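Local coordinates for protein haloacid delahogenase-like family hydrolase (Xanthomonas campestris pv. campestris, PDB 2PKE) that probably acts as a magnesium-dependent phosphatase of the haloacid dehalogenase-like hydrolase superfamily, at residues G17-D22 and L132-D137; D21-K26 and I185-R190; A115-A120 and S148-L153; I204-A209 and R228-P233. One frame throughout, in Å; residues are numbered along the deposited sequence.

Overall arrangement
The four contacts belong to the parallel sheet of a haloacid dehalogenase (HAD) type fold and its surroundings. Contacts 1 and 2 share D21 and D22 and meet at the magnesium ion, with centres about 7 Å apart. Between them they supply its protein ligands, D19, D21 and N187. Contact 4 continues the sheet beyond contact 2, through backbone bonds from G186 to I204 and T206. The centres of contacts 2 and 4 are about 8 Å apart. Contact 3 packs beside the sheet, its centre about 14 Å from those of contacts 1 and 2. It reaches contact 2 where L24 touches V117 and L150, and contact 4 through P233. The side chain of V117 stays about 11 Å from the metal.

Contact 1: G17-D22 and L132-D137; sequences GFDGDD and LITKGD. With MG (magnesium ion), chain C.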
loop_
_atom_site.group_PDB
_atom_site.type_symbol
_atom_site.label_atom_id
_atom_site.label_comp_id
_atom_site.label_asym_id
_atom_site.label_seq_id
_atom_site.Cartn_x
_atom_site.Cartn_y
_atom_site.Cartn_z
ATOM N N GLY A 17 -11.392 -10.646 -12.608
ATOM C CA GLY A 17 -10.341 -10.230 -11.742
ATOM C C GLY A 17 -9.243 -11.251 -11.803
ATOM O O GLY A 17 -9.519 -12.426 -11.990
ATOM N N PHE A 18 -7.985 -10.799 -11.666
ATOM C CA PHE A 18 -6.847 -11.670 -11.670
ATOM C C PHE A 18 -6.043 -11.418 -10.418
ATOM O O PHE A 18 -5.732 -10.263 -10.099
ATOM C CB PHE A 18 -5.942 -11.380 -12.873
ATOM C CG PHE A 18 -6.575 -11.692 -14.197
ATOM C CD1 PHE A 18 -7.422 -10.797 -14.806
ATOM C CD2 PHE A 18 -6.341 -12.905 -14.810
ATOM C CE1 PHE A 18 -8.011 -11.108 -16.036
ATOM C CE2 PHE A 18 -6.913 -13.196 -16.025
ATOM C CZ PHE A 18 -7.751 -12.280 -16.628
ATOM N N ASP A 19 -5.619 -12.474 -9.753
ATOM C CA ASP A 19 -4.506 -12.382 -8.791
ATOM C C ASP A 19 -3.179 -12.122 -9.523
ATOM O O ASP A 19 -3.062 -12.303 -10.743
ATOM C CB ASP A 19 -4.432 -13.687 -7.987
ATOM C CG ASP A 19 -3.321 -13.722 -6.963
ATOM O OD1 ASP A 19 -3.095 -12.713 -6.245
ATOM O OD2 ASP A 19 -2.636 -14.790 -6.858
ATOM N N GLY A 20 -2.159 -11.662 -8.805
ATOM C CA GLY A 20 -0.840 -11.498 -9.463
ATOM C C GLY A 20 0.125 -12.628 -9.122
ATOM O O GLY A 20 0.445 -13.481 -9.957
ATOM N N ASP A 21 0.620 -12.604 -7.901
ATOM C CA ASP A 21 1.685 -13.512 -7.465
ATOM C C ASP A 21 1.239 -14.959 -7.622
ATOM O O ASP A 21 0.187 -15.370 -7.090
ATOM C CB ASP A 21 2.009 -13.286 -5.984
ATOM C CG ASP A 21 2.753 -11.978 -5.679
ATOM O OD1 ASP A 21 3.446 -11.383 -6.490
ATOM O OD2 ASP A 21 2.700 -11.566 -4.505
ATOM N N ASP A 22 1.975 -15.704 -8.426
ATOM C CA ASP A 22 1.750 -17.126 -8.649
ATOM C C ASP A 22 0.521 -17.443 -9.494
ATOM O O ASP A 22 0.112 -18.614 -9.578
ATOM C CB ASP A 22 1.698 -17.878 -7.326
ATOM C CG ASP A 22 2.857 -17.525 -6.436
ATOM O OD1 ASP A 22 4.005 -17.660 -6.905
ATOM O OD2 ASP A 22 2.584 -17.026 -5.320
ATOM N N LEU A 132 -6.702 -6.313 -11.867
ATOM C CA LEU A 132 -5.743 -7.081 -11.043
ATOM C C LEU A 132 -6.060 -6.790 -9.595
ATOM O O LEU A 132 -6.041 -5.633 -9.201
ATOM C CB LEU A 132 -4.314 -6.661 -11.323
ATOM C CG LEU A 132 -3.298 -7.716 -10.874
ATOM C CD1 LEU A 132 -2.086 -7.644 -11.770
ATOM C CD2 LEU A 132 -2.929 -7.542 -9.431
ATOM N N ILE A 133 -6.356 -7.818 -8.804
ATOM C CA ILE A 133 -6.651 -7.639 -7.390
ATOM C C ILE A 133 -5.657 -8.450 -6.616
ATOM O O ILE A 133 -5.565 -9.692 -6.737
ATOM C CB ILE A 133 -8.085 -8.036 -7.013
ATOM C CG1 ILE A 133 -9.049 -7.249 -7.896
ATOM C CG2 ILE A 133 -8.356 -7.827 -5.485
ATOM C CD1 ILE A 133 -10.558 -7.612 -7.755
ATOM N N THR A 134 -4.898 -7.752 -5.801
ATOM C CA THR A 134 -3.903 -8.418 -4.968
ATOM C C THR A 134 -3.812 -7.857 -3.543
ATOM O O THR A 134 -4.187 -6.744 -3.326
ATOM C CB THR A 134 -2.517 -8.313 -5.594
ATOM O OG1 THR A 134 -1.663 -9.221 -4.883
ATOM C CG2 THR A 134 -1.965 -6.899 -5.490
ATOM N N LYS A 135 -3.385 -8.673 -2.581
ATOM C CA LYS A 135 -3.117 -8.190 -1.249
ATOM C C LYS A 135 -1.627 -7.968 -1.068
ATOM O O LYS A 135 -0.809 -8.433 -1.884
ATOM C CB LYS A 135 -3.713 -9.105 -0.152
ATOM C CG LYS A 135 -3.025 -10.400 0.094
ATOM C CD LYS A 135 -3.962 -11.347 0.862
ATOM C CE LYS A 135 -3.310 -12.621 1.200
ATOM N NZ LYS A 135 -4.290 -13.409 2.000
ATOM N N GLY A 136 -1.274 -7.189 -0.050
ATOM C CA GLY A 136 0.102 -6.993 0.288
ATOM C C GLY A 136 0.566 -5.567 0.134
ATOM O O GLY A 136 -0.166 -4.620 0.460
ATOM N N ASP A 137 1.816 -5.438 -0.306
ATOM C CA ASP A 137 2.561 -4.173 -0.347
ATOM C C ASP A 137 2.212 -3.453 -1.636
ATOM O O ASP A 137 2.487 -3.927 -2.754
ATOM C CB ASP A 137 4.060 -4.502 -0.200
ATOM C CG ASP A 137 4.974 -3.266 -0.182
ATOM O OD1 ASP A 137 4.779 -2.335 -0.999
ATOM O OD2 ASP A 137 5.915 -3.248 0.650
HETATM MG MG MG C . -1.288 -15.655 -5.682
HETATM O O HOH W 1 -3.029 -11.543 -3.268
HETATM O O HOH W 2 -1.185 -13.698 -4.815
HETATM O O HOH W 3 0.022 -10.372 -6.189
HETATM O O HOH W 4 0.263 -11.575 -2.576
HETATM O O HOH W 5 0.085 -16.684 -4.524
HETATM O O HOH W 6 -2.943 -16.116 -4.344
#
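F18 and L132 form a parallel beta bridge in the central sheet of the HAD fold, and the loop just after it carries the magnesium site. D19, D21 and T23 fit the HAD DxDx(T/V) motif. The I133 N-H bonds to F18 O at 2.8 Å, with an N-H...O angle of 157°. The same carbonyl meets the CA of L132 at 3.3 Å in a CA-H...O contact. CG of L132 also lies 3.6 Å from F18 O. One residue on, CA of D19 points its hydrogen almost straight at I133 O, 3.5 Å away. Beyond this the 17-22 segment leaves the sheet as a loop, while strand 129-135 runs on to K135.

G20 N is buried here and has no partner in the model. CG of D19 is anti to the backbone N (chi1 180°), and OD2 binds the magnesium ion at 2.0 Å. D21 contributes its backbone O at 2.1 Å rather than its carboxylate, which instead meets K144 and Q141. Three waters and N187 complete the six ligands. OD1 of D19 makes a salt bridge with K163 and also accepts from a metal-bound water. The position of T134 near the end of strand 129-135 is consistent with the threonine or serine of the second HAD motif. The neighbouring backbone is tied to the site by solvent: one water donates to D19 OD1 at 3.2 Å and accepts from K135 N at 3.0 Å.

Contact 2: D21-K26 and I185-R190; sequences DDTLWK and IGNSLR. With MG (magnesium ion), chain C.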
loop_
_atom_site.group_PDB
_atom_site.type_symbol
_atom_site.label_atom_id
_atom_site.label_comp_id
_atom_site.label_asym_id
_atom_site.label_seq_id
_atom_site.Cartn_x
_atom_site.Cartn_y
_atom_site.Cartn_z
ATOM N N ASP A 21 0.620 -12.604 -7.901
ATOM C CA ASP A 21 1.685 -13.512 -7.465
ATOM C C ASP A 21 1.239 -14.959 -7.622
ATOM O O ASP A 21 0.187 -15.370 -7.090
ATOM C CB ASP A 21 2.009 -13.286 -5.984
ATOM C CG ASP A 21 2.753 -11.978 -5.679
ATOM O OD1 ASP A 21 3.446 -11.383 -6.490
ATOM O OD2 ASP A 21 2.700 -11.566 -4.505
ATOM N N ASP A 22 1.975 -15.704 -8.426
ATOM C CA ASP A 22 1.750 -17.126 -8.649
ATOM C C ASP A 22 0.521 -17.443 -9.494
ATOM O O ASP A 22 0.112 -18.614 -9.578
ATOM C CB ASP A 22 1.698 -17.878 -7.326
ATOM C CG ASP A 22 2.857 -17.525 -6.436
ATOM O OD1 ASP A 22 4.005 -17.660 -6.905
ATOM O OD2 ASP A 22 2.584 -17.026 -5.320
ATOM N N THR A 23 -0.020 -16.400 -10.127
ATOM C CA THR A 23 -1.148 -16.489 -11.054
ATOM C C THR A 23 -0.714 -15.877 -12.428
ATOM O O THR A 23 -0.741 -16.564 -13.466
ATOM C CB THR A 23 -2.426 -15.776 -10.533
ATOM O OG1 THR A 23 -2.897 -16.420 -9.342
ATOM C CG2 THR A 23 -3.508 -15.794 -11.617
ATOM N N LEU A 24 -0.327 -14.597 -12.416
ATOM C CA LEU A 24 0.214 -13.928 -13.608
ATOM C C LEU A 24 1.746 -14.055 -13.738
ATOM O O LEU A 24 2.268 -14.062 -14.844
ATOM C CB LEU A 24 -0.177 -12.443 -13.638
ATOM C CG LEU A 24 -1.666 -12.091 -13.538
ATOM C CD1 LEU A 24 -1.780 -10.590 -13.391
ATOM C CD2 LEU A 24 -2.406 -12.590 -14.747
ATOM N N TRP A 25 2.454 -14.105 -12.616
ATOM C CA TRP A 25 3.921 -14.160 -12.653
ATOM C C TRP A 25 4.380 -15.044 -11.510
ATOM O O TRP A 25 3.624 -15.304 -10.585
ATOM C CB TRP A 25 4.546 -12.721 -12.549
ATOM C CG TRP A 25 4.025 -11.905 -11.412
ATOM C CD1 TRP A 25 4.261 -12.131 -10.087
ATOM C CD2 TRP A 25 3.144 -10.782 -11.476
ATOM N NE1 TRP A 25 3.605 -11.217 -9.325
ATOM C CE2 TRP A 25 2.917 -10.360 -10.145
ATOM C CE3 TRP A 25 2.553 -10.063 -12.529
ATOM C CZ2 TRP A 25 2.097 -9.278 -9.822
ATOM C CZ3 TRP A 25 1.759 -8.981 -12.211
ATOM C CH2 TRP A 25 1.507 -8.610 -10.877
ATOM N N LYS A 26 5.637 -15.457 -11.555
ATOM C CA LYS A 26 6.247 -16.273 -10.497
ATOM C C LYS A 26 6.610 -15.396 -9.299
ATOM O O LYS A 26 7.099 -14.279 -9.466
ATOM C CB LYS A 26 7.468 -17.009 -11.030
ATOM C CG LYS A 26 7.129 -17.851 -12.243
ATOM C CD LYS A 26 8.248 -18.780 -12.627
ATOM C CE LYS A 26 8.009 -19.379 -14.026
ATOM N N ILE A 185 -9.846 -14.932 -10.864
ATOM C CA ILE A 185 -8.859 -15.964 -11.240
ATOM C C ILE A 185 -7.681 -15.900 -10.291
ATOM O O ILE A 185 -7.081 -14.844 -10.116
ATOM C CB ILE A 185 -8.358 -15.826 -12.685
ATOM C CG1 ILE A 185 -9.516 -15.849 -13.694
ATOM C CG2 ILE A 185 -7.327 -16.940 -13.006
ATOM C CD1 ILE A 185 -9.092 -15.734 -15.128
ATOM N N GLY A 186 -7.360 -17.022 -9.653
ATOM C CA GLY A 186 -6.197 -17.065 -8.796
ATOM C C GLY A 186 -5.696 -18.435 -8.407
ATOM O O GLY A 186 -6.296 -19.454 -8.711
ATOM N N ASN A 187 -4.563 -18.453 -7.724
ATOM C CA ASN A 187 -3.917 -19.698 -7.346
ATOM C C ASN A 187 -4.220 -20.171 -5.949
ATOM O O ASN A 187 -3.812 -21.274 -5.608
ATOM C CB ASN A 187 -2.406 -19.575 -7.491
ATOM C CG ASN A 187 -1.783 -18.620 -6.485
ATOM O OD1 ASN A 187 -1.889 -17.401 -6.645
ATOM N ND2 ASN A 187 -1.110 -19.159 -5.465
ATOM N N SER A 188 -4.860 -19.330 -5.130
ATOM C CA SER A 188 -5.199 -19.697 -3.738
ATOM C C SER A 188 -6.721 -19.821 -3.587
ATOM O O SER A 188 -7.421 -18.854 -3.766
ATOM C CB SER A 188 -4.660 -18.626 -2.781
ATOM O OG SER A 188 -5.150 -18.829 -1.472
ATOM N N LEU A 189 -7.213 -21.036 -3.370
ATOM C CA LEU A 189 -8.589 -21.294 -2.961
ATOM C C LEU A 189 -8.996 -20.405 -1.770
ATOM O O LEU A 189 -10.006 -19.743 -1.829
ATOM C CB LEU A 189 -8.765 -22.775 -2.570
ATOM C CG LEU A 189 -9.289 -23.804 -3.595
ATOM C CD1 LEU A 189 -9.797 -25.083 -2.880
ATOM C CD2 LEU A 189 -10.370 -23.242 -4.454
ATOM N N ARG A 190 -8.205 -20.404 -0.705
ATOM C CA ARG A 190 -8.516 -19.632 0.504
ATOM C C ARG A 190 -8.668 -18.138 0.244
ATOM O O ARG A 190 -9.581 -17.527 0.756
ATOM C CB ARG A 190 -7.417 -19.839 1.573
ATOM C CG ARG A 190 -7.916 -19.949 3.035
ATOM C CD ARG A 190 -6.790 -20.426 4.002
HETATM MG MG MG C . -1.288 -15.655 -5.682
HETATM O O HOH W 5 0.085 -16.684 -4.524
HETATM O O HOH W 6 -2.943 -16.116 -4.344
HETATM O O HOH W 2 -1.185 -13.698 -4.815
#
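The nearest CA atoms are those of T23 and G186, 5.6 Å apart. Segment 21-26 is a loop turned back on itself, closed by a bond from D22 N to W25 O. D22 has positive phi at its bend. Segment 185-190 leaves strand 182-186 at G186 and enters helix 189-198. OG1 of T23 sits 3.4 Å from CA of G186, while its CG2 lies 4.2 Å from CG2 of I185.

The side chains of T23 and N187 cross obliquely. OG1 of T23 is 3.0 Å from OD1 of N187, but its one proton could also go to D19 OD2. CB of N187 lies 3.4 Å from D22 O. CG of N187 lies between the backbone N and carbonyl carbon (chi1 68°), and OD1 binds the magnesium ion at 2.1 Å. This asparagine, just past the end of strand 182-186, adds a ligand to the metal site formed by the HAD-type DxDx(T/V) loop. A metal-bound water donates to D22 OD2 at 2.6 Å and accepts from N187 ND2 at 2.9 Å. D22 OD1 accepts from E28 N. NE1 of W25 donates to the anti lone pair of D21 OD1, which lies in the indole plane and also pairs with K144.

Contact 3: A115-A120 and S148-L153; sequences AGVREA and SGLSDL
R118 grips D152 end-on in a two-pronged salt bridge. NH2 donates to OD2 at 2.8 Å and NH1 to OD1 at 3.1 Å. Each oxygen uses its syn lone pair, and the guanidinium and carboxylate planes are only 15° apart. A longer, weak bond also runs from NH2 to OD1. CG of R118 is anti to the backbone N (chi1 -176°), and the chain stays extended to NE. CD1 of L153 rests over the centre of one guanidinium face, 4.3 Å above its plane.

Nearer the helix, CD2 of L150 lies 3.9 Å from CB of R118, and the two side chains slide past each other in opposite directions. The other branch of L150, CD1, approaches CG1 of V117 at 4.2 Å. The contact thus joins the start of helix 117-125, with G116 at its N-cap position, to the loop after helix 138-148. In the HAD fold these helices come before and after strand 129-135. An ST turn shapes the loop: S148 OG accepts from L150 N at 3.0 Å. G149 follows the helix end with positive phi. S151 OG bonds back to E146. V117 also packs on L24 and on W236 of helix 236-250.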
loop_
_atom_site.group_PDB
_atom_site.type_symbol
_atom_site.label_atom_id
_atom_site.label_comp_id
_atom_site.label_asym_id
_atom_site.label_seq_id
_atom_site.Cartn_x
_atom_site.Cartn_y
_atom_site.Cartn_z
ATOM N N ALA A 115 4.053 -18.749 -18.486
ATOM C CA ALA A 115 3.740 -19.130 -19.858
ATOM C C ALA A 115 2.250 -19.093 -20.146
ATOM O O ALA A 115 1.465 -19.710 -19.424
ATOM C CB ALA A 115 4.289 -20.543 -20.169
ATOM N N GLY A 116 1.880 -18.349 -21.194
ATOM C CA GLY A 116 0.512 -18.283 -21.694
ATOM C C GLY A 116 -0.373 -17.216 -21.093
ATOM O O GLY A 116 -1.496 -16.990 -21.562
ATOM N N VAL A 117 0.133 -16.535 -20.067
ATOM C CA VAL A 117 -0.671 -15.576 -19.322
ATOM C C VAL A 117 -1.067 -14.385 -20.172
ATOM O O VAL A 117 -2.235 -14.054 -20.267
ATOM C CB VAL A 117 0.020 -15.163 -18.025
ATOM C CG1 VAL A 117 -0.565 -13.880 -17.443
ATOM C CG2 VAL A 117 -0.068 -16.319 -17.020
ATOM N N ARG A 118 -0.111 -13.774 -20.867
ATOM C CA ARG A 118 -0.416 -12.572 -21.625
ATOM C C ARG A 118 -1.468 -12.844 -22.664
ATOM O O ARG A 118 -2.370 -11.997 -22.881
ATOM C CB ARG A 118 0.864 -11.990 -22.266
ATOM C CG ARG A 118 0.653 -10.697 -22.991
ATOM C CD ARG A 118 1.917 -9.986 -23.463
ATOM N NE ARG A 118 1.308 -8.859 -24.092
ATOM C CZ ARG A 118 1.145 -7.667 -23.560
ATOM N NH1 ARG A 118 1.787 -7.267 -22.471
ATOM N NH2 ARG A 118 0.424 -6.812 -24.235
ATOM N N GLU A 119 -1.382 -13.993 -23.340
ATOM C CA GLU A 119 -2.375 -14.303 -24.390
ATOM C C GLU A 119 -3.756 -14.527 -23.778
ATOM O O GLU A 119 -4.713 -14.104 -24.335
ATOM C CB GLU A 119 -2.020 -15.570 -25.208
ATOM C CG GLU A 119 -0.878 -15.333 -26.201
ATOM C CD GLU A 119 0.528 -15.474 -25.607
ATOM O OE1 GLU A 119 0.689 -15.681 -24.363
ATOM O OE2 GLU A 119 1.485 -15.381 -26.422
ATOM N N ALA A 120 -3.813 -15.272 -22.671
ATOM C CA ALA A 120 -5.065 -15.529 -21.898
ATOM C C ALA A 120 -5.741 -14.196 -21.505
ATOM O O ALA A 120 -6.914 -13.957 -21.803
ATOM C CB ALA A 120 -4.734 -16.355 -20.666
ATOM N N SER A 148 6.509 -6.622 -15.124
ATOM C CA SER A 148 5.948 -7.818 -15.754
ATOM C C SER A 148 5.795 -7.654 -17.233
ATOM O O SER A 148 5.818 -8.637 -17.944
ATOM C CB SER A 148 4.569 -8.222 -15.170
ATOM O OG SER A 148 3.560 -7.278 -15.497
ATOM N N GLY A 149 5.586 -6.417 -17.679
ATOM C CA GLY A 149 5.188 -6.119 -19.048
ATOM C C GLY A 149 3.692 -6.127 -19.293
ATOM O O GLY A 149 3.229 -5.676 -20.336
ATOM N N LEU A 150 2.907 -6.578 -18.311
ATOM C CA LEU A 150 1.448 -6.654 -18.449
ATOM C C LEU A 150 0.674 -5.367 -18.098
ATOM O O LEU A 150 -0.527 -5.392 -18.103
ATOM C CB LEU A 150 0.898 -7.790 -17.551
ATOM C CG LEU A 150 1.433 -9.223 -17.759
ATOM C CD1 LEU A 150 0.965 -10.080 -16.633
ATOM C CD2 LEU A 150 0.967 -9.818 -19.080
ATOM N N SER A 151 1.360 -4.263 -17.789
ATOM C CA SER A 151 0.704 -2.958 -17.474
ATOM C C SER A 151 -0.280 -2.455 -18.486
ATOM O O SER A 151 -1.263 -1.839 -18.141
ATOM C CB SER A 151 1.744 -1.836 -17.301
ATOM O OG SER A 151 2.346 -1.966 -16.058
ATOM N N ASP A 152 0.008 -2.654 -19.751
ATOM C CA ASP A 152 -0.916 -2.217 -20.776
ATOM C C ASP A 152 -2.263 -2.908 -20.685
ATOM O O ASP A 152 -3.245 -2.336 -21.142
ATOM C CB ASP A 152 -0.324 -2.367 -22.194
ATOM C CG ASP A 152 -0.041 -3.810 -22.552
ATOM O OD1 ASP A 152 0.460 -4.558 -21.706
ATOM O OD2 ASP A 152 -0.298 -4.185 -23.703
ATOM N N LEU A 153 -2.318 -4.134 -20.147
ATOM C CA LEU A 153 -3.559 -4.854 -19.979
ATOM C C LEU A 153 -4.256 -4.598 -18.652
ATOM O O LEU A 153 -5.437 -4.863 -18.535
ATOM C CB LEU A 153 -3.344 -6.378 -20.084
ATOM C CG LEU A 153 -2.791 -6.932 -21.395
ATOM C CD1 LEU A 153 -2.377 -8.391 -21.247
ATOM C CD2 LEU A 153 -3.871 -6.779 -22.470
#

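Contact 4: I204-A209 and R228-P233; sequences IYTPYA and REVPDP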
loop_
_atom_site.group_PDB
_atom_site.type_symbol
_atom_site.label_atom_id
_atom_site.label_comp_id
_atom_site.label_asym_id
_atom_site.label_seq_id
_atom_site.Cartn_x
_atom_site.Cartn_y
_atom_site.Cartn_z
ATOM N N ILE A 204 -12.194 -19.025 -10.844
ATOM C CA ILE A 204 -11.297 -19.921 -11.562
ATOM C C ILE A 204 -10.034 -20.152 -10.696
ATOM O O ILE A 204 -9.331 -19.204 -10.315
ATOM C CB ILE A 204 -10.916 -19.370 -12.910
ATOM C CG1 ILE A 204 -12.160 -19.335 -13.827
ATOM C CG2 ILE A 204 -9.762 -20.174 -13.539
ATOM C CD1 ILE A 204 -11.929 -18.473 -15.093
ATOM N N TYR A 205 -9.789 -21.418 -10.419
ATOM C CA TYR A 205 -8.717 -21.902 -9.573
ATOM C C TYR A 205 -7.620 -22.543 -10.399
ATOM O O TYR A 205 -7.831 -23.584 -11.008
ATOM C CB TYR A 205 -9.262 -22.916 -8.633
ATOM C CG TYR A 205 -8.249 -23.567 -7.709
ATOM C CD1 TYR A 205 -7.290 -22.804 -7.066
ATOM C CD2 TYR A 205 -8.288 -24.936 -7.453
ATOM C CE1 TYR A 205 -6.378 -23.394 -6.193
ATOM C CE2 TYR A 205 -7.390 -25.543 -6.602
ATOM C CZ TYR A 205 -6.431 -24.769 -5.976
ATOM O OH TYR A 205 -5.530 -25.330 -5.096
ATOM N N THR A 206 -6.441 -21.919 -10.375
ATOM C CA THR A 206 -5.232 -22.406 -11.062
ATOM C C THR A 206 -4.076 -22.501 -10.070
ATOM O O THR A 206 -3.331 -21.534 -9.863
ATOM C CB THR A 206 -4.842 -21.500 -12.223
ATOM O OG1 THR A 206 -5.899 -21.499 -13.170
ATOM C CG2 THR A 206 -3.587 -22.004 -12.930
ATOM N N PRO A 207 -3.943 -23.667 -9.422
ATOM C CA PRO A 207 -2.898 -23.795 -8.410
ATOM C C PRO A 207 -1.477 -23.690 -9.003
ATOM O O PRO A 207 -1.255 -24.056 -10.144
ATOM C CB PRO A 207 -3.189 -25.167 -7.791
ATOM C CG PRO A 207 -3.921 -25.907 -8.819
ATOM C CD PRO A 207 -4.745 -24.890 -9.542
ATOM N N TYR A 208 -0.547 -23.134 -8.222
ATOM C CA TYR A 208 0.824 -22.958 -8.653
ATOM C C TYR A 208 1.627 -24.116 -8.091
ATOM O O TYR A 208 1.610 -24.330 -6.886
ATOM C CB TYR A 208 1.368 -21.645 -8.118
ATOM C CG TYR A 208 2.728 -21.303 -8.679
ATOM C CD1 TYR A 208 2.870 -20.946 -10.018
ATOM C CD2 TYR A 208 3.866 -21.337 -7.880
ATOM C CE1 TYR A 208 4.095 -20.649 -10.553
ATOM C CE2 TYR A 208 5.107 -21.028 -8.408
ATOM C CZ TYR A 208 5.208 -20.690 -9.748
ATOM O OH TYR A 208 6.429 -20.360 -10.297
ATOM N N ALA A 209 2.308 -24.871 -8.950
ATOM C CA ALA A 209 2.954 -26.150 -8.517
ATOM C C ALA A 209 4.216 -25.909 -7.690
ATOM O O ALA A 209 5.094 -25.126 -8.085
ATOM C CB ALA A 209 3.266 -27.062 -9.724
ATOM N N ARG A 228 -14.383 -23.240 -11.530
ATOM C CA ARG A 228 -13.686 -24.164 -12.459
ATOM C C ARG A 228 -12.255 -24.280 -11.990
ATOM O O ARG A 228 -11.643 -23.284 -11.575
ATOM C CB ARG A 228 -13.671 -23.617 -13.879
ATOM C CG ARG A 228 -15.032 -23.384 -14.485
ATOM C CD ARG A 228 -15.685 -24.695 -14.877
ATOM N NE ARG A 228 -16.965 -24.446 -15.541
ATOM C CZ ARG A 228 -18.133 -24.316 -14.920
ATOM N NH1 ARG A 228 -18.230 -24.399 -13.581
ATOM N NH2 ARG A 228 -19.218 -24.067 -15.651
ATOM N N GLU A 229 -11.709 -25.488 -12.037
ATOM C CA GLU A 229 -10.289 -25.653 -11.803
ATOM C C GLU A 229 -9.681 -25.760 -13.177
ATOM O O GLU A 229 -10.062 -26.616 -13.971
ATOM C CB GLU A 229 -9.958 -26.860 -10.943
ATOM C CG GLU A 229 -8.512 -26.798 -10.443
ATOM C CD GLU A 229 -8.155 -27.979 -9.578
ATOM O OE1 GLU A 229 -9.085 -28.631 -9.060
ATOM O OE2 GLU A 229 -6.949 -28.271 -9.428
ATOM N N VAL A 230 -8.759 -24.859 -13.453
ATOM C CA VAL A 230 -8.117 -24.756 -14.758
ATOM C C VAL A 230 -6.594 -24.871 -14.569
ATOM O O VAL A 230 -6.006 -24.018 -13.933
ATOM C CB VAL A 230 -8.452 -23.415 -15.403
ATOM C CG1 VAL A 230 -7.735 -23.300 -16.742
ATOM C CG2 VAL A 230 -10.005 -23.234 -15.523
ATOM N N PRO A 231 -5.967 -25.954 -15.082
ATOM C CA PRO A 231 -4.552 -26.228 -14.781
ATOM C C PRO A 231 -3.522 -25.194 -15.274
ATOM O O PRO A 231 -2.535 -24.984 -14.611
ATOM C CB PRO A 231 -4.295 -27.587 -15.451
ATOM C CG PRO A 231 -5.608 -28.155 -15.712
ATOM C CD PRO A 231 -6.561 -27.023 -15.892
ATOM N N ASP A 232 -3.744 -24.572 -16.422
ATOM C CA ASP A 232 -2.826 -23.579 -16.898
ATOM C C ASP A 232 -3.585 -22.428 -17.543
ATOM O O ASP A 232 -4.759 -22.566 -17.858
ATOM C CB ASP A 232 -1.765 -24.205 -17.811
ATOM C CG ASP A 232 -2.266 -24.443 -19.206
ATOM O OD1 ASP A 232 -2.927 -25.491 -19.379
ATOM O OD2 ASP A 232 -1.988 -23.588 -20.103
ATOM N N PRO A 233 -2.927 -21.262 -17.671
ATOM C CA PRO A 233 -3.636 -20.078 -18.153
ATOM C C PRO A 233 -4.297 -20.197 -19.507
ATOM O O PRO A 233 -5.254 -19.469 -19.770
ATOM C CB PRO A 233 -2.547 -18.990 -18.163
ATOM C CG PRO A 233 -1.572 -19.449 -17.175
ATOM C CD PRO A 233 -1.536 -20.932 -17.318
HETATM O O HOH W 7 -2.510 -25.492 -12.046
#
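T206 OG1 donates to V230 O at 2.6 Å, a short side-chain bond just past the end of a parallel strand pair. OG1 stands beside the backbone N (chi1 -62°), where it reaches V230 O. The same oxygen accepts from NE1 of W236. Two backbone bonds precede it. Y205 N meets R228 O at 2.9 Å, almost straight at 175°. V230 N then bonds to Y205 O, also at 2.9 Å. CA-H...O contacts from I204, E229 and T206 supplement this ladder. Further on, one water donates to both P207 O and P231 O, bridging the two segments after they leave the sheet.

On the Y205 and E229 face, the two side chains lie side by side and point the same way. CG of E229 comes within 3.5 Å of CD2 of Y205, and the carboxylate is tilted 47° to the ring. CD of P207 sits over the centre of a face of that ring, 3.8 Å above its plane. CG2 of I204 touches CG2 of V230 at 3.7 Å. Past the strands, CG2 of T206 lies 3.6 Å from P231 O.

Strand 227-229 thus edges the HAD-type sheet within this chain, beside 202-205. Helix 236-250 packs on I204 and V230, whereas Y205 packs on L189 and V193 of helix 189-198.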